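Local coordinates for cell division control protein 4 (Saccharomyces cerevisiae, PDB 3V7D) that recognises phosphorylated target proteins as the substrate-binding subunit of an SCF E3 ubiquitin ligase, which marks them for proteasomal degradation, at residues K323-A328 with R335-E340; S315-H320 with L358-K363; T291-D296 with L303-G308. The protein carries 1 engineered substitution. All coordinates share one frame; numbering follows the deposited sequence.

In the fold
All three interactions lie in the WD-repeat beta-propeller, not in the F-box part of the chain. Interaction 3 joins the two outer strands of the blade 273-306. Interaction 1 pairs the two middle strands of the next blade, 313-348. Interaction 2 bridges that blade to the following one, 355-389, by packing their innermost strands. Along the chain, interaction 3 closes first; 315-320 then comes before both segments of interaction 1, and 358-363 comes last. Centres of interactions 1 and 2 lie about 10 Å apart, as do those of 1 and 3; those of 2 and 3 are about 17 Å apart. Together they cover pairing within blades and packing between them, which build the substrate-recognition domain.

Interaction 1: residues K323-A328 with R335-E340; sequences KRCISA and RIWDLE
Strands 324-328 and 335-338 run antiparallel at 158°, their axes approaching to 4.6 Å, with Cys325-Trp337 and Ser327-Arg335 as hydrogen-bonded pairs and Arg324-Asp338 and Ile326-Ile336 as non-hydrogen-bonded pairs. Each hydrogen-bonded pair is joined by two backbone N-H to O bonds.

On the face with Cys325 and Ser327, the indole of Trp337 lies beside the neighbouring strand. Trp337 NE1 donates to Ser327 OG at 2.9 Å. The bond is almost straight, 174° at the hydrogen, and OG lies in the plane of the indole. The serine torsion (chi1 62°) sets OG between the backbone N and the carbonyl carbon. His309 NE2 also hydrogen-bonds to this OG, which is therefore gripped by two side chains. A Trp-Ser-His hydrogen-bond chain of this kind recurs in many WD40 repeats, as part of the Asp-His-Ser/Thr-Trp tetrad; here it ties the two middle strands of a blade to the segment that leads into it.

The sulfur of Cys325 meets the same ring obliquely, with SG 4.0 Å from Trp337 CD1. Leu339 continues this face beyond the strand end: its CD2 rests 3.7 Å from Cys325 CB. Leu339 N donates to Lys323 O at 3.1 Å, one more backbone bond beyond the last bridge.

On the other face, Ile326 and Ile336 lie side by side and point the same way, Ile326 CG1 being 3.8 Å from Ile336 CD1. Arg324 leaves this face to bond Asn380 O and Tyr382 OH through NH1. Asp338 OD1 accepts from Glu340 N at 2.9 Å, an Asx turn. A water lies where it could donate to Lys323 O or Asp338 OD1. Lys323 crosses Glu340 obliquely, and its aliphatic CD and CE meet the carboxylate. The charged tips, Lys323 NZ and Glu340 OE2, stay 4.6 Å apart.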
loop_
_atom_site.group_PDB
_atom_site.type_symbol
_atom_site.label_atom_id
_atom_site.label_comp_id
_atom_site.label_asym_id
_atom_site.label_seq_id
_atom_site.Cartn_x
_atom_site.Cartn_y
_atom_site.Cartn_z
ATOM N N LYS B 323 4.757 9.686 -13.242
ATOM C CA LYS B 323 4.431 10.623 -14.316
ATOM C C LYS B 323 3.972 9.882 -15.566
ATOM O O LYS B 323 4.553 10.028 -16.644
ATOM C CB LYS B 323 5.611 11.546 -14.633
ATOM C CG LYS B 323 6.007 12.463 -13.485
ATOM C CD LYS B 323 6.947 13.562 -13.960
ATOM C CE LYS B 323 6.262 14.486 -14.961
ATOM N NZ LYS B 323 5.290 15.417 -14.312
ATOM N N ARG B 324 2.932 9.071 -15.403
ATOM C CA ARG B 324 2.372 8.298 -16.499
ATOM C C ARG B 324 0.855 8.377 -16.495
ATOM O O ARG B 324 0.242 8.762 -15.500
ATOM C CB ARG B 324 2.781 6.829 -16.386
ATOM C CG ARG B 324 4.269 6.563 -16.500
ATOM C CD ARG B 324 4.559 5.099 -16.199
ATOM N NE ARG B 324 5.989 4.809 -16.187
ATOM C CZ ARG B 324 6.508 3.649 -15.796
ATOM N NH1 ARG B 324 5.714 2.671 -15.380
ATOM N NH2 ARG B 324 7.821 3.470 -15.819
ATOM N N CYS B 325 0.255 8.003 -17.618
ATOM C CA CYS B 325 -1.187 7.872 -17.689
ATOM C C CYS B 325 -1.572 6.465 -18.110
ATOM O O CYS B 325 -0.964 5.881 -19.013
ATOM C CB CYS B 325 -1.787 8.871 -18.675
ATOM S SG CYS B 325 -3.544 8.564 -18.973
ATOM N N ILE B 326 -2.589 5.931 -17.451
ATOM C CA ILE B 326 -3.130 4.626 -17.790
ATOM C C ILE B 326 -4.553 4.822 -18.290
ATOM O O ILE B 326 -5.344 5.524 -17.656
ATOM C CB ILE B 326 -3.145 3.709 -16.559
ATOM C CG1 ILE B 326 -1.747 3.636 -15.949
ATOM C CG2 ILE B 326 -3.662 2.326 -16.925
ATOM C CD1 ILE B 326 -1.745 3.438 -14.451
ATOM N N SER B 327 -4.873 4.219 -19.431
ATOM C CA SER B 327 -6.192 4.391 -20.036
ATOM C C SER B 327 -6.831 3.049 -20.359
ATOM O O SER B 327 -6.159 2.131 -20.827
ATOM C CB SER B 327 -6.094 5.245 -21.303
ATOM O OG SER B 327 -5.274 4.629 -22.282
ATOM N N ALA B 328 -8.132 2.934 -20.103
ATOM C CA ALA B 328 -8.846 1.686 -20.356
ATOM C C ALA B 328 -10.005 1.946 -21.301
ATOM O O ALA B 328 -10.737 2.921 -21.139
ATOM C CB ALA B 328 -9.339 1.072 -19.052
ATOM N N ARG B 335 -3.808 1.220 -22.313
ATOM C CA ARG B 335 -2.610 1.907 -22.784
ATOM C C ARG B 335 -1.877 2.640 -21.673
ATOM O O ARG B 335 -2.492 3.238 -20.795
ATOM C CB ARG B 335 -2.936 2.866 -23.935
ATOM C CG ARG B 335 -3.242 2.152 -25.240
ATOM C CD ARG B 335 -3.428 3.123 -26.383
ATOM N NE ARG B 335 -3.342 2.438 -27.668
ATOM C CZ ARG B 335 -2.784 2.963 -28.755
ATOM N NH1 ARG B 335 -2.260 4.181 -28.710
ATOM N NH2 ARG B 335 -2.746 2.272 -29.885
ATOM N N ILE B 336 -0.552 2.580 -21.730
ATOM C CA ILE B 336 0.300 3.291 -20.794
ATOM C C ILE B 336 0.982 4.420 -21.550
ATOM O O ILE B 336 1.603 4.192 -22.585
ATOM C CB ILE B 336 1.377 2.359 -20.211
ATOM C CG1 ILE B 336 0.736 1.079 -19.660
ATOM C CG2 ILE B 336 2.191 3.083 -19.144
ATOM C CD1 ILE B 336 -0.211 1.312 -18.502
ATOM N N TRP B 337 0.861 5.639 -21.036
ATOM C CA TRP B 337 1.403 6.808 -21.716
ATOM C C TRP B 337 2.470 7.496 -20.866
ATOM O O TRP B 337 2.346 7.567 -19.645
ATOM C CB TRP B 337 0.288 7.812 -22.024
ATOM C CG TRP B 337 -0.931 7.237 -22.684
ATOM C CD1 TRP B 337 -1.955 6.568 -22.075
ATOM C CD2 TRP B 337 -1.274 7.315 -24.073
ATOM N NE1 TRP B 337 -2.906 6.211 -23.002
ATOM C CE2 TRP B 337 -2.513 6.659 -24.234
ATOM C CE3 TRP B 337 -0.652 7.869 -25.195
ATOM C CZ2 TRP B 337 -3.139 6.543 -25.476
ATOM C CZ3 TRP B 337 -1.276 7.753 -26.428
ATOM C CH2 TRP B 337 -2.507 7.095 -26.557
ATOM N N ASP B 338 3.506 8.013 -21.520
ATOM C CA ASP B 338 4.551 8.774 -20.841
ATOM C C ASP B 338 4.153 10.243 -20.806
ATOM O O ASP B 338 4.129 10.906 -21.841
ATOM C CB ASP B 338 5.884 8.611 -21.582
ATOM C CG ASP B 338 7.070 9.176 -20.809
ATOM O OD1 ASP B 338 6.879 10.075 -19.962
ATOM O OD2 ASP B 338 8.205 8.716 -21.054
ATOM N N LEU B 339 3.854 10.761 -19.618
ATOM C CA LEU B 339 3.393 12.145 -19.506
ATOM C C LEU B 339 4.531 13.161 -19.449
ATOM O O LEU B 339 4.314 14.331 -19.119
ATOM C CB LEU B 339 2.462 12.326 -18.308
ATOM C CG LEU B 339 1.102 11.624 -18.388
ATOM C CD1 LEU B 339 0.053 12.395 -17.586
ATOM C CD2 LEU B 339 0.657 11.429 -19.833
ATOM N N GLU B 340 5.741 12.717 -19.768
ATOM C CA GLU B 340 6.864 13.635 -19.871
ATOM C C GLU B 340 6.979 14.127 -21.309
ATOM O O GLU B 340 7.521 15.201 -21.560
ATOM C CB GLU B 340 8.167 12.969 -19.427
ATOM C CG GLU B 340 9.165 13.926 -18.790
ATOM C CD GLU B 340 9.193 13.819 -17.275
ATOM O OE1 GLU B 340 9.153 12.681 -16.759
ATOM O OE2 GLU B 340 9.253 14.869 -16.599
HETATM O O HOH W 1 7.283 9.461 -17.292
#

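Interaction 2: residues S315-H320 with L358-K363; sequences STIYDH and LRLSDK
In Ile317, CG1 is anti to the carbonyl carbon (chi1 -69°) and CD1 is extended beyond it (chi2 -177°), which sends CD1 onto the backbone of Leu358, Arg359 and Leu360. Ile317 CD1 lies 3.7 Å from both Leu358 O and Arg359 CA. It also meets the side chains of both leucines. Ile317 CD1 is 3.8 Å from Leu358 CB and 4.0 Å from Leu360 CB. The side chains of Ile317 and Leu358 cross at a slant.

Leu358 in turn leans on Ser315, whose OG is 3.5 Å from Leu358 CB. Further on, Leu360 and Asp319 meet at about a right angle. The methyl CD2 of Leu360 sits 3.7 Å from Asp319 CG, against the carboxylate. OD2 of Asp319 forms a salt bridge with Arg322.

No hydrogen bond joins the segments. The strands run nearly parallel, 17° apart, but their axes are 7.2 Å from each other at the closest, too far for sheet pairing. Leu358 also reaches Ile326 and Ala328 on the strand beside 315-319. This is side-chain packing between the innermost strands of adjacent blades, as is typical of a WD40 beta-propeller.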
loop_
_atom_site.group_PDB
_atom_site.type_symbol
_atom_site.label_atom_id
_atom_site.label_comp_id
_atom_site.label_asym_id
_atom_site.label_seq_id
_atom_site.Cartn_x
_atom_site.Cartn_y
_atom_site.Cartn_z
ATOM N N SER B 315 -12.151 4.583 -18.434
ATOM C CA SER B 315 -11.441 4.780 -17.183
ATOM C C SER B 315 -10.017 5.257 -17.414
ATOM O O SER B 315 -9.324 4.769 -18.309
ATOM C CB SER B 315 -11.419 3.473 -16.389
ATOM O OG SER B 315 -10.748 3.643 -15.159
ATOM N N THR B 316 -9.579 6.208 -16.597
ATOM C CA THR B 316 -8.181 6.613 -16.619
ATOM C C THR B 316 -7.618 6.865 -15.223
ATOM O O THR B 316 -8.329 7.277 -14.301
ATOM C CB THR B 316 -7.946 7.857 -17.497
ATOM O OG1 THR B 316 -6.542 8.007 -17.741
ATOM C CG2 THR B 316 -8.485 9.116 -16.820
ATOM N N ILE B 317 -6.329 6.600 -15.075
ATOM C CA ILE B 317 -5.623 6.920 -13.847
ATOM C C ILE B 317 -4.396 7.750 -14.174
ATOM O O ILE B 317 -3.628 7.409 -15.074
ATOM C CB ILE B 317 -5.188 5.652 -13.096
ATOM C CG1 ILE B 317 -6.414 4.918 -12.540
ATOM C CG2 ILE B 317 -4.220 6.001 -11.969
ATOM C CD1 ILE B 317 -6.067 3.703 -11.717
ATOM N N TYR B 318 -4.222 8.855 -13.460
ATOM C CA TYR B 318 -2.984 9.609 -13.552
ATOM C C TYR B 318 -1.999 9.077 -12.516
ATOM O O TYR B 318 -2.140 9.333 -11.323
ATOM C CB TYR B 318 -3.237 11.106 -13.347
ATOM C CG TYR B 318 -1.978 11.941 -13.261
ATOM C CD1 TYR B 318 -0.890 11.686 -14.089
ATOM C CD2 TYR B 318 -1.882 13.001 -12.363
ATOM C CE1 TYR B 318 0.263 12.451 -14.016
ATOM C CE2 TYR B 318 -0.732 13.777 -12.286
ATOM C CZ TYR B 318 0.336 13.493 -13.115
ATOM O OH TYR B 318 1.483 14.251 -13.047
ATOM N N ASP B 319 -1.014 8.316 -12.982
ATOM C CA ASP B 319 0.063 7.847 -12.123
ATOM C C ASP B 319 1.054 8.990 -11.945
ATOM O O ASP B 319 1.979 9.138 -12.738
ATOM C CB ASP B 319 0.760 6.641 -12.763
ATOM C CG ASP B 319 1.772 5.980 -11.835
ATOM O OD1 ASP B 319 2.093 6.554 -10.772
ATOM O OD2 ASP B 319 2.257 4.882 -12.181
ATOM N N HIS B 320 0.852 9.798 -10.907
ATOM C CA HIS B 320 1.684 10.980 -10.687
ATOM C C HIS B 320 3.060 10.622 -10.130
ATOM O O HIS B 320 4.027 11.354 -10.330
ATOM C CB HIS B 320 0.984 11.974 -9.758
ATOM C CG HIS B 320 0.660 11.412 -8.410
ATOM N ND1 HIS B 320 -0.475 10.670 -8.168
ATOM C CD2 HIS B 320 1.326 11.477 -7.233
ATOM C CE1 HIS B 320 -0.497 10.303 -6.899
ATOM N NE2 HIS B 320 0.584 10.781 -6.310
ATOM N N LEU B 358 -10.244 0.516 -13.478
ATOM C CA LEU B 358 -8.805 0.540 -13.221
ATOM C C LEU B 358 -8.533 0.937 -11.786
ATOM O O LEU B 358 -9.194 1.826 -11.248
ATOM C CB LEU B 358 -8.103 1.555 -14.126
ATOM C CG LEU B 358 -8.057 1.321 -15.628
ATOM C CD1 LEU B 358 -7.385 2.513 -16.310
ATOM C CD2 LEU B 358 -7.332 0.021 -15.939
ATOM N N ARG B 359 -7.552 0.284 -11.172
ATOM C CA ARG B 359 -7.071 0.687 -9.856
ATOM C C ARG B 359 -5.556 0.569 -9.822
ATOM O O ARG B 359 -4.978 -0.288 -10.490
ATOM C CB ARG B 359 -7.682 -0.179 -8.755
ATOM C CG ARG B 359 -9.177 -0.003 -8.571
ATOM C CD ARG B 359 -9.495 1.071 -7.571
ATOM N NE ARG B 359 -10.932 1.176 -7.342
ATOM C CZ ARG B 359 -11.504 2.188 -6.701
ATOM N NH1 ARG B 359 -10.754 3.178 -6.230
ATOM N NH2 ARG B 359 -12.820 2.214 -6.537
ATOM N N LEU B 360 -4.916 1.437 -9.049
ATOM C CA LEU B 360 -3.471 1.402 -8.902
ATOM C C LEU B 360 -3.106 1.335 -7.427
ATOM O O LEU B 360 -3.424 2.245 -6.663
ATOM C CB LEU B 360 -2.838 2.634 -9.550
ATOM C CG LEU B 360 -1.311 2.725 -9.579
ATOM C CD1 LEU B 360 -0.707 1.538 -10.321
ATOM C CD2 LEU B 360 -0.867 4.044 -10.213
ATOM N N SER B 361 -2.472 0.239 -7.025
ATOM C CA SER B 361 -1.884 0.146 -5.695
ATOM C C SER B 361 -0.388 0.365 -5.849
ATOM O O SER B 361 0.097 0.536 -6.966
ATOM C CB SER B 361 -2.153 -1.219 -5.064
ATOM O OG SER B 361 -1.368 -2.229 -5.676
ATOM N N ASP B 362 0.341 0.354 -4.740
ATOM C CA ASP B 362 1.783 0.584 -4.777
ATOM C C ASP B 362 2.516 -0.353 -5.739
ATOM O O ASP B 362 3.460 0.064 -6.405
ATOM C CB ASP B 362 2.395 0.473 -3.373
ATOM C CG ASP B 362 2.084 1.672 -2.499
ATOM O OD1 ASP B 362 1.968 2.792 -3.043
ATOM O OD2 ASP B 362 1.957 1.495 -1.267
ATOM N N LYS B 363 2.082 -1.608 -5.827
ATOM C CA LYS B 363 2.783 -2.569 -6.675
ATOM C C LYS B 363 1.974 -3.121 -7.856
ATOM O O LYS B 363 2.544 -3.701 -8.781
ATOM C CB LYS B 363 3.364 -3.715 -5.836
ATOM C CG LYS B 363 2.344 -4.663 -5.271
ATOM C CD LYS B 363 2.982 -5.648 -4.289
ATOM C CE LYS B 363 3.895 -6.648 -4.990
ATOM N NZ LYS B 363 4.312 -7.764 -4.094
#

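Interaction 3: residues T291-D296 with L303-G308; sequences TLIVWD and LYILSG
Val294 and Leu306 cross at a slant on one face of the hairpin, Val294 CG2 meeting Leu306 CD1 at 4.1 Å. Leu292, directly paired with Leu306, crosses it in the same manner, the two CB atoms being 4.0 Å apart; Val294 comes from the neighbouring hydrogen-bonded pair. Leu306 is thus touched by two side chains of the facing strand. Tyr304 stands on this face too, turned so that Val294 CB comes to the edge of its ring, near the ring plane. Leu292 and Leu306 also pack against Cys325 of the next blade.

On the other face, Ile293 and Ile305 meet loosely, CG1 to CG1 at 4.4 Å. The second branch of Ile293 is used within its own strand: CG2 lies 3.3 Å above the plane of the Trp295 ring, over its centre. Trp295 NE1 bonds Ser285 OG on the neighbouring inner strand.

Near the turn the pairing is irregular. Leu303 N donates to Val294 O at 2.8 Å, and Tyr304 N makes only a weak bond of 3.5 Å to the same oxygen. Two residues thus face one: a classic beta bulge. Leu303 leans over toward Asp296, its CD1 lying 4.0 Å from Asp296 CB. Past the bulge the pairing is regular, and Leu306 N donates to Leu292 O at 2.7 Å.

The strand 301-306 closes this blade as its outermost strand, and the chain leads from it into strand 313-319 of the next. Every hydrogen bond between the segments is main chain to main chain, and the side chains meet through apolar atoms. The polar hold of this edge strand on its blade therefore rests on the backbone.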
loop_
_atom_site.group_PDB
_atom_site.type_symbol
_atom_site.label_atom_id
_atom_site.label_comp_id
_atom_site.label_asym_id
_atom_site.label_seq_id
_atom_site.Cartn_x
_atom_site.Cartn_y
_atom_site.Cartn_z
ATOM N N THR B 291 -10.311 9.445 -27.039
ATOM C CA THR B 291 -9.072 10.148 -26.733
ATOM C C THR B 291 -9.000 10.558 -25.269
ATOM O O THR B 291 -10.017 10.637 -24.576
ATOM C CB THR B 291 -8.922 11.431 -27.575
ATOM O OG1 THR B 291 -9.864 12.416 -27.123
ATOM C CG2 THR B 291 -9.152 11.144 -29.056
ATOM N N LEU B 292 -7.788 10.827 -24.804
ATOM C CA LEU B 292 -7.604 11.427 -23.495
ATOM C C LEU B 292 -6.874 12.749 -23.644
ATOM O O LEU B 292 -6.128 12.949 -24.602
ATOM C CB LEU B 292 -6.810 10.508 -22.570
ATOM C CG LEU B 292 -7.375 9.108 -22.344
ATOM C CD1 LEU B 292 -6.696 8.113 -23.272
ATOM C CD2 LEU B 292 -7.196 8.715 -20.897
ATOM N N ILE B 293 -7.091 13.653 -22.696
ATOM C CA ILE B 293 -6.356 14.907 -22.688
ATOM C C ILE B 293 -5.690 15.126 -21.337
ATOM O O ILE B 293 -6.300 14.904 -20.290
ATOM C CB ILE B 293 -7.261 16.112 -23.043
ATOM C CG1 ILE B 293 -7.872 15.926 -24.434
ATOM C CG2 ILE B 293 -6.464 17.398 -23.006
ATOM C CD1 ILE B 293 -8.705 17.107 -24.909
ATOM N N VAL B 294 -4.426 15.535 -21.372
ATOM C CA VAL B 294 -3.700 15.892 -20.162
ATOM C C VAL B 294 -3.745 17.403 -19.999
ATOM O O VAL B 294 -3.239 18.138 -20.844
ATOM C CB VAL B 294 -2.236 15.439 -20.229
ATOM C CG1 VAL B 294 -1.532 15.731 -18.912
ATOM C CG2 VAL B 294 -2.153 13.960 -20.571
ATOM N N TRP B 295 -4.360 17.864 -18.915
ATOM C CA TRP B 295 -4.562 19.292 -18.707
ATOM C C TRP B 295 -3.622 19.865 -17.650
ATOM O O TRP B 295 -3.151 19.149 -16.767
ATOM C CB TRP B 295 -6.003 19.571 -18.281
ATOM C CG TRP B 295 -7.056 19.000 -19.182
ATOM C CD1 TRP B 295 -7.672 17.787 -19.059
ATOM C CD2 TRP B 295 -7.640 19.631 -20.328
ATOM N NE1 TRP B 295 -8.595 17.620 -20.063
ATOM C CE2 TRP B 295 -8.597 18.741 -20.853
ATOM C CE3 TRP B 295 -7.441 20.859 -20.964
ATOM C CZ2 TRP B 295 -9.349 19.037 -21.988
ATOM C CZ3 TRP B 295 -8.191 21.154 -22.089
ATOM C CH2 TRP B 295 -9.131 20.246 -22.590
ATOM N N ASP B 296 -3.366 21.165 -17.752
ATOM C CA ASP B 296 -2.662 21.908 -16.715
ATOM C C ASP B 296 -3.648 22.918 -16.141
ATOM O O ASP B 296 -3.828 24.003 -16.692
ATOM C CB ASP B 296 -1.442 22.625 -17.301
ATOM C CG ASP B 296 -0.549 23.247 -16.235
ATOM O OD1 ASP B 296 -1.070 23.810 -15.251
ATOM O OD2 ASP B 296 0.688 23.177 -16.387
ATOM N N LEU B 303 -2.137 20.067 -22.553
ATOM C CA LEU B 303 -0.723 19.722 -22.680
ATOM C C LEU B 303 -0.522 18.670 -23.758
ATOM O O LEU B 303 0.316 18.830 -24.646
ATOM C CB LEU B 303 -0.165 19.213 -21.349
ATOM C CG LEU B 303 -0.029 20.235 -20.220
ATOM C CD1 LEU B 303 0.516 19.572 -18.963
ATOM C CD2 LEU B 303 0.867 21.389 -20.655
ATOM N N TYR B 304 -1.293 17.593 -23.674
ATOM C CA TYR B 304 -1.214 16.525 -24.658
ATOM C C TYR B 304 -2.591 15.995 -25.017
ATOM O O TYR B 304 -3.525 16.055 -24.219
ATOM C CB TYR B 304 -0.365 15.366 -24.136
ATOM C CG TYR B 304 1.035 15.740 -23.715
ATOM C CD1 TYR B 304 2.001 16.075 -24.658
ATOM C CD2 TYR B 304 1.400 15.734 -22.375
ATOM C CE1 TYR B 304 3.289 16.409 -24.274
ATOM C CE2 TYR B 304 2.682 16.066 -21.980
ATOM C CZ TYR B 304 3.622 16.403 -22.933
ATOM O OH TYR B 304 4.898 16.733 -22.542
ATOM N N ILE B 305 -2.705 15.476 -26.232
ATOM C CA ILE B 305 -3.868 14.705 -26.621
ATOM C C ILE B 305 -3.393 13.288 -26.886
ATOM O O ILE B 305 -2.527 13.063 -27.732
ATOM C CB ILE B 305 -4.536 15.259 -27.880
ATOM C CG1 ILE B 305 -4.941 16.720 -27.668
ATOM C CG2 ILE B 305 -5.743 14.413 -28.245
ATOM C CD1 ILE B 305 -5.575 17.368 -28.887
ATOM N N LEU B 306 -3.951 12.339 -26.144
ATOM C CA LEU B 306 -3.541 10.952 -26.254
ATOM C C LEU B 306 -4.468 10.202 -27.207
ATOM O O LEU B 306 -5.569 9.787 -26.833
ATOM C CB LEU B 306 -3.522 10.302 -24.869
ATOM C CG LEU B 306 -2.731 11.080 -23.809
ATOM C CD1 LEU B 306 -2.688 10.321 -22.487
ATOM C CD2 LEU B 306 -1.316 11.402 -24.298
ATOM N N SER B 307 -4.009 10.039 -28.443
ATOM C CA SER B 307 -4.806 9.414 -29.491
ATOM C C SER B 307 -4.252 8.041 -29.822
ATOM O O SER B 307 -3.046 7.815 -29.730
ATOM C CB SER B 307 -4.790 10.279 -30.755
ATOM O OG SER B 307 -5.104 11.627 -30.459
ATOM N N GLY B 308 -5.127 7.127 -30.225
ATOM C CA GLY B 308 -4.699 5.786 -30.575
ATOM C C GLY B 308 -5.726 4.711 -30.271
ATOM O O GLY B 308 -5.822 3.726 -31.003
#